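Local structure of putative uncharacterized protein (Streptococcus pneumoniae, 3NZ3) at residues H27-V32 against E102-Y107; K20-I25 against V45-T50. The protein is a cell-wall-anchored surface protein of a pneumococcus, and the part described here is its mucin-binding domain, which probably serves adhesion to host mucus. One frame throughout, in Å; residues are numbered along the deposited sequence.

Contact 1 (H27-V32 against E102-Y107); sequences HYVDKV and EITVRY
Tyr-28 and Tyr-107 lie side by side and point the same way, on the face of the sheet that also carries Val-105. CB of Tyr-28 sits 4.1 Å from CE1 of Tyr-107. A chi1 of -60° sets its CG anti to the carbonyl carbon, and the ring runs alongside Val-105. CD2 meets CB of Val-105 at 3.6 Å and lies in plane at the edge of the Tyr-107 ring, 3.8 Å from CE1. CE2 touches Val-105 CG2 at 3.9 Å. The ring also makes a cation-pi contact with Lys-38. The hydroxyl of Tyr-107 is taken by the backbone O of Gly-76.

On the other face, Val-29 CG2 packs 3.5 Å from CG2 of Thr-104 and also reaches CG of Arg-106. That Thr-104 methyl lies over the centre of the guanidinium of Arg-106. The His-27 ring has OE1 of Glu-102 in plane at its edge, but its ND1 is hydrogen-bonded to Asp-40.

Five backbone bonds join the segments. The last, Lys-31 N to Tyr-107 O at 2.6 Å, comes from above the carbonyl plane. Asp-30 OD1 accepts from Val-32 N in an Asx turn, while OD2 bonds Tyr-81 OH. The ladder pairs strands 14-30 and 101-107 in parallel at one edge of the domain's mixed sheet.

Contact 2 (K20-I25 against V45-T50); sequences KTITRI and VTLSRT
Thr-21 and Thr-46 face each other as a non-hydrogen-bonded antiparallel pair, and their side chains supply the one side-chain hydrogen bond between the segments. OG1 of Thr-21 lies 2.8 Å from OG1 of Thr-46, and either hydroxyl could be the donor. Both residues hold OG1 anti to the carbonyl carbon (chi1 -55° in Thr-21, -61° in Thr-46). This like rotamer puts the two hydroxyls beside each other across the pair, with each CG2 anti to its own backbone N. The methyls flank this bond: CG2 of Thr-21 lies 3.7 Å from OG1 of Thr-46, and CG2 of Thr-46 lies 3.9 Å from OG1 of Thr-21. Both residues are exposed.

The backbone bonds fall in two pairs around the threonines. Lys-20 and Leu-47 exchange two bonds, with Leu-47 N to Lys-20 O at 2.9 Å. Ile-22 and Val-45 exchange two more, with Ile-22 N to Val-45 O at 2.8 Å. Two CA-H...O contacts add to them, from Thr-46 CA to Lys-20 O and from Thr-21 CA to Val-45 O.

Apolar contact lies on the other face. CD1 of Ile-22 meets CD1 of Leu-47 at 3.9 Å. The two side chains approach obliquely, touching through these CD1 methyls. Val-45 shares the face. Val-94 of strand 88-94 touches both Ile-22 and Val-45, while Trp-65 touches Leu-47.

The charged end of Lys-20, on this same face, finds its partners outside the two segments. The ammonium is hydrogen-bonded to Ser-96 O and makes a cation-pi contact with Trp-65.

The strands diverge from exact antiparallel, at 149° between their directions. The arrangement is a regular antiparallel beta ladder joining the two long strands of the domain's mixed sheet, with threonines on one face and mainly aliphatic side chains, plus Lys-20, on the other.

How the contacts relate
Both contacts use strand 14-30, contact 2 at its middle and contact 1 at its end. They belong to one mixed sheet, in which this strand lies between 39-53 and 101-107. Their centres are about 25 Å apart, yet they meet directly: Ile-103 N probably donates to Ile-25 O at 2.8 Å, and Ile-103 CD1 packs on Arg-24 CD. Both are partly buried. Contact 1 is parallel and buries more surface, with aromatic rings on its inner face. Contact 2 is antiparallel and nearer the centre of the chain. Its buried residues are aliphatic. Its exposed face pairs two threonines, whereas the corresponding face of contact 1 mixes His-27, Thr-104 and Arg-106 with the buried Val-29.

Contact 1 (H27-V32 against E102-Y107)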
loop_
_atom_site.group_PDB
_atom_site.type_symbol
_atom_site.label_atom_id
_atom_site.label_comp_id
_atom_site.label_asym_id
_atom_site.label_seq_id
_atom_site.Cartn_x
_atom_site.Cartn_y
_atom_site.Cartn_z
ATOM N N HIS A 27 -9.131 -4.512 -1.479
ATOM C CA HIS A 27 -10.315 -4.914 -2.238
ATOM C C HIS A 27 -11.467 -5.160 -1.279
ATOM O O HIS A 27 -11.253 -5.566 -0.129
ATOM C CB HIS A 27 -10.077 -6.204 -3.023
ATOM C CG HIS A 27 -8.901 -6.161 -3.948
ATOM N ND1 HIS A 27 -8.893 -5.421 -5.111
ATOM C CD2 HIS A 27 -7.705 -6.796 -3.894
ATOM C CE1 HIS A 27 -7.737 -5.594 -5.729
ATOM N NE2 HIS A 27 -7.000 -6.424 -5.012
ATOM N N TYR A 28 -12.684 -4.934 -1.767
ATOM C CA TYR A 28 -13.903 -5.134 -0.982
ATOM C C TYR A 28 -14.834 -6.028 -1.788
ATOM O O TYR A 28 -15.325 -5.620 -2.845
ATOM C CB TYR A 28 -14.579 -3.794 -0.687
ATOM C CG TYR A 28 -13.705 -2.832 0.087
ATOM C CD1 TYR A 28 -12.852 -1.949 -0.573
ATOM C CD2 TYR A 28 -13.722 -2.816 1.479
ATOM C CE1 TYR A 28 -12.032 -1.062 0.141
ATOM C CE2 TYR A 28 -12.915 -1.939 2.202
ATOM C CZ TYR A 28 -12.069 -1.067 1.524
ATOM O OH TYR A 28 -11.273 -0.197 2.236
ATOM N N VAL A 29 -15.061 -7.249 -1.302
ATOM C CA VAL A 29 -15.820 -8.237 -2.069
ATOM C C VAL A 29 -16.956 -8.894 -1.282
ATOM O O VAL A 29 -16.973 -8.892 -0.048
ATOM C CB VAL A 29 -14.910 -9.349 -2.684
ATOM C CG1 VAL A 29 -13.774 -8.750 -3.529
ATOM C CG2 VAL A 29 -14.345 -10.270 -1.603
ATOM N N ASP A 30 -17.907 -9.456 -2.020
ATOM C CA ASP A 30 -18.911 -10.332 -1.436
ATOM C C ASP A 30 -18.217 -11.634 -1.021
ATOM O O ASP A 30 -17.534 -12.267 -1.832
ATOM C CB ASP A 30 -20.015 -10.596 -2.464
ATOM C CG ASP A 30 -21.177 -11.392 -1.901
ATOM O OD1 ASP A 30 -20.965 -12.530 -1.444
ATOM O OD2 ASP A 30 -22.312 -10.879 -1.937
ATOM N N LYS A 31 -18.390 -12.020 0.244
ATOM C CA LYS A 31 -17.769 -13.235 0.806
ATOM C C LYS A 31 -17.997 -14.482 -0.050
ATOM O O LYS A 31 -17.099 -15.316 -0.184
ATOM C CB LYS A 31 -18.272 -13.494 2.237
ATOM C CG LYS A 31 -17.496 -14.592 2.977
ATOM C CD LYS A 31 -18.161 -14.968 4.282
ATOM C CE LYS A 31 -17.408 -16.109 4.970
ATOM N NZ LYS A 31 -18.140 -16.567 6.181
ATOM N N VAL A 32 -19.195 -14.601 -0.624
ATOM C CA VAL A 32 -19.592 -15.799 -1.373
ATOM C C VAL A 32 -19.299 -15.688 -2.874
ATOM O O VAL A 32 -18.647 -16.564 -3.456
ATOM C CB VAL A 32 -21.100 -16.130 -1.144
ATOM C CG1 VAL A 32 -21.569 -17.251 -2.073
ATOM C CG2 VAL A 32 -21.355 -16.505 0.314
ATOM N N GLU A 102 -1.777 -6.673 -0.847
ATOM C CA GLU A 102 -3.179 -6.677 -1.218
ATOM C C GLU A 102 -3.962 -7.234 -0.040
ATOM O O GLU A 102 -3.587 -8.257 0.540
ATOM C CB GLU A 102 -3.416 -7.511 -2.475
ATOM C CG GLU A 102 -2.976 -6.832 -3.761
ATOM C CD GLU A 102 -3.159 -7.706 -4.991
ATOM O OE1 GLU A 102 -4.123 -8.503 -5.031
ATOM O OE2 GLU A 102 -2.333 -7.588 -5.922
ATOM N N ILE A 103 -5.023 -6.531 0.337
ATOM C CA ILE A 103 -5.894 -6.959 1.423
ATOM C C ILE A 103 -7.314 -7.042 0.870
ATOM O O ILE A 103 -7.752 -6.160 0.130
ATOM C CB ILE A 103 -5.807 -5.989 2.630
ATOM C CG1 ILE A 103 -4.390 -6.018 3.227
ATOM C CG2 ILE A 103 -6.849 -6.332 3.704
ATOM C CD1 ILE A 103 -4.140 -5.004 4.318
ATOM N N THR A 104 -8.017 -8.119 1.206
ATOM C CA THR A 104 -9.407 -8.285 0.795
ATOM C C THR A 104 -10.313 -8.255 2.017
ATOM O O THR A 104 -10.170 -9.062 2.942
ATOM C CB THR A 104 -9.612 -9.585 -0.013
ATOM O OG1 THR A 104 -8.828 -9.529 -1.214
ATOM C CG2 THR A 104 -11.082 -9.774 -0.386
ATOM N N VAL A 105 -11.215 -7.284 2.028
ATOM C CA VAL A 105 -12.242 -7.176 3.047
ATOM C C VAL A 105 -13.487 -7.861 2.487
ATOM O O VAL A 105 -13.894 -7.587 1.355
ATOM C CB VAL A 105 -12.533 -5.687 3.383
ATOM C CG1 VAL A 105 -13.661 -5.552 4.399
ATOM C CG2 VAL A 105 -11.262 -4.988 3.890
ATOM N N ARG A 106 -14.084 -8.756 3.276
ATOM C CA ARG A 106 -15.216 -9.563 2.806
ATOM C C ARG A 106 -16.522 -9.246 3.523
ATOM O O ARG A 106 -16.579 -9.213 4.759
ATOM C CB ARG A 106 -14.894 -11.058 2.909
ATOM C CG ARG A 106 -13.905 -11.527 1.862
ATOM C CD ARG A 106 -13.472 -12.963 2.061
ATOM N NE ARG A 106 -12.560 -13.374 0.992
ATOM C CZ ARG A 106 -11.232 -13.259 1.042
ATOM N NH1 ARG A 106 -10.639 -12.743 2.111
ATOM N NH2 ARG A 106 -10.493 -13.659 0.013
ATOM N N TYR A 107 -17.565 -9.016 2.723
ATOM C CA TYR A 107 -18.911 -8.748 3.219
ATOM C C TYR A 107 -19.819 -9.923 2.889
ATOM O O TYR A 107 -19.823 -10.439 1.760
ATOM C CB TYR A 107 -19.505 -7.487 2.581
ATOM C CG TYR A 107 -18.792 -6.187 2.890
ATOM C CD1 TYR A 107 -17.580 -5.869 2.276
ATOM C CD2 TYR A 107 -19.352 -5.254 3.763
ATOM C CE1 TYR A 107 -16.926 -4.659 2.548
ATOM C CE2 TYR A 107 -18.712 -4.045 4.037
ATOM C CZ TYR A 107 -17.497 -3.758 3.422
ATOM O OH TYR A 107 -16.857 -2.566 3.684
#

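Contact 2 (K20-I25 against V45-T50)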
loop_
_atom_site.group_PDB
_atom_site.type_symbol
_atom_site.label_atom_id
_atom_site.label_comp_id
_atom_site.label_asym_id
_atom_site.label_seq_id
_atom_site.Cartn_x
_atom_site.Cartn_y
_atom_site.Cartn_z
ATOM N N LYS A 20 11.392 4.699 -5.691
ATOM C CA LYS A 20 10.584 3.522 -5.971
ATOM C C LYS A 20 9.260 3.612 -5.223
ATOM O O LYS A 20 9.178 4.244 -4.172
ATOM C CB LYS A 20 11.335 2.234 -5.618
ATOM C CG LYS A 20 11.631 2.022 -4.158
ATOM C CD LYS A 20 12.281 0.647 -3.991
ATOM C CE LYS A 20 12.587 0.342 -2.551
ATOM N NZ LYS A 20 13.160 -1.038 -2.430
ATOM N N THR A 21 8.232 2.987 -5.784
ATOM C CA THR A 21 6.886 3.045 -5.222
ATOM C C THR A 21 6.489 1.665 -4.706
ATOM O O THR A 21 6.668 0.651 -5.392
ATOM C CB THR A 21 5.864 3.580 -6.247
ATOM O OG1 THR A 21 6.312 4.848 -6.740
ATOM C CG2 THR A 21 4.474 3.750 -5.615
ATOM N N ILE A 22 5.981 1.649 -3.477
ATOM C CA ILE A 22 5.468 0.446 -2.833
ATOM C C ILE A 22 4.001 0.706 -2.513
ATOM O O ILE A 22 3.666 1.729 -1.907
ATOM C CB ILE A 22 6.267 0.104 -1.549
ATOM C CG1 ILE A 22 7.771 0.048 -1.864
ATOM C CG2 ILE A 22 5.804 -1.233 -0.966
ATOM C CD1 ILE A 22 8.665 0.150 -0.658
ATOM N N THR A 23 3.132 -0.212 -2.933
ATOM C CA THR A 23 1.693 0.047 -2.932
ATOM C C THR A 23 0.890 -1.024 -2.184
ATOM O O THR A 23 1.151 -2.227 -2.315
ATOM C CB THR A 23 1.162 0.181 -4.385
ATOM O OG1 THR A 23 1.965 1.120 -5.112
ATOM C CG2 THR A 23 -0.291 0.659 -4.406
ATOM N N ARG A 24 -0.076 -0.569 -1.389
ATOM C CA ARG A 24 -1.076 -1.456 -0.819
ATOM C C ARG A 24 -2.426 -1.223 -1.483
ATOM O O ARG A 24 -2.906 -0.084 -1.581
ATOM C CB ARG A 24 -1.200 -1.279 0.695
ATOM C CG ARG A 24 -2.254 -2.205 1.324
ATOM C CD ARG A 24 -2.163 -2.224 2.847
ATOM N NE ARG A 24 -2.682 -0.999 3.452
ATOM C CZ ARG A 24 -2.710 -0.758 4.760
ATOM N NH1 ARG A 24 -2.252 -1.665 5.623
ATOM N NH2 ARG A 24 -3.205 0.388 5.209
ATOM N N ILE A 25 -3.034 -2.311 -1.936
ATOM C CA ILE A 25 -4.387 -2.254 -2.475
ATOM C C ILE A 25 -5.346 -2.991 -1.553
ATOM O O ILE A 25 -5.074 -4.120 -1.113
ATOM C CB ILE A 25 -4.461 -2.833 -3.905
ATOM C CG1 ILE A 25 -3.521 -2.050 -4.835
ATOM C CG2 ILE A 25 -5.902 -2.792 -4.434
ATOM C CD1 ILE A 25 -3.297 -2.688 -6.203
ATOM N N VAL A 45 3.151 4.529 -1.968
ATOM C CA VAL A 45 4.141 5.284 -1.214
ATOM C C VAL A 45 5.444 5.306 -2.008
ATOM O O VAL A 45 5.958 4.258 -2.394
ATOM C CB VAL A 45 4.321 4.716 0.212
ATOM C CG1 VAL A 45 5.593 5.259 0.876
ATOM C CG2 VAL A 45 3.079 5.039 1.073
ATOM N N THR A 46 5.960 6.507 -2.256
ATOM C CA THR A 46 7.155 6.679 -3.078
ATOM C C THR A 46 8.341 7.106 -2.225
ATOM O O THR A 46 8.401 8.235 -1.729
ATOM C CB THR A 46 6.889 7.657 -4.255
ATOM O OG1 THR A 46 5.857 7.109 -5.083
ATOM C CG2 THR A 46 8.146 7.878 -5.113
ATOM N N LEU A 47 9.275 6.175 -2.050
ATOM C CA LEU A 47 10.477 6.407 -1.254
ATOM C C LEU A 47 11.615 6.870 -2.149
ATOM O O LEU A 47 11.579 6.655 -3.362
ATOM C CB LEU A 47 10.877 5.132 -0.505
ATOM C CG LEU A 47 9.770 4.494 0.344
ATOM C CD1 LEU A 47 10.296 3.268 1.033
ATOM C CD2 LEU A 47 9.208 5.482 1.367
ATOM N N SER A 48 12.619 7.508 -1.550
ATOM C CA SER A 48 13.745 8.031 -2.314
ATOM C C SER A 48 15.067 7.892 -1.573
ATOM O O SER A 48 15.103 7.811 -0.346
ATOM C CB SER A 48 13.526 9.503 -2.672
ATOM O OG SER A 48 13.767 10.332 -1.543
ATOM N N ARG A 49 16.151 7.876 -2.338
ATOM C CA ARG A 49 17.495 7.967 -1.767
ATOM C C ARG A 49 18.413 8.719 -2.724
ATOM O O ARG A 49 18.176 8.734 -3.938
ATOM C CB ARG A 49 18.053 6.574 -1.437
ATOM C CG ARG A 49 18.342 5.704 -2.662
ATOM C CD ARG A 49 19.101 4.440 -2.282
ATOM N NE ARG A 49 19.253 3.545 -3.429
ATOM C CZ ARG A 49 19.904 2.383 -3.406
ATOM N NH1 ARG A 49 20.475 1.956 -2.286
ATOM N NH2 ARG A 49 19.985 1.645 -4.506
ATOM N N THR A 50 19.444 9.362 -2.176
ATOM C CA THR A 50 20.402 10.091 -2.999
ATOM C C THR A 50 21.446 9.125 -3.553
ATOM O O THR A 50 21.824 8.157 -2.890
ATOM C CB THR A 50 21.071 11.247 -2.217
ATOM O OG1 THR A 50 20.059 12.006 -1.559
ATOM C CG2 THR A 50 21.813 12.179 -3.153
#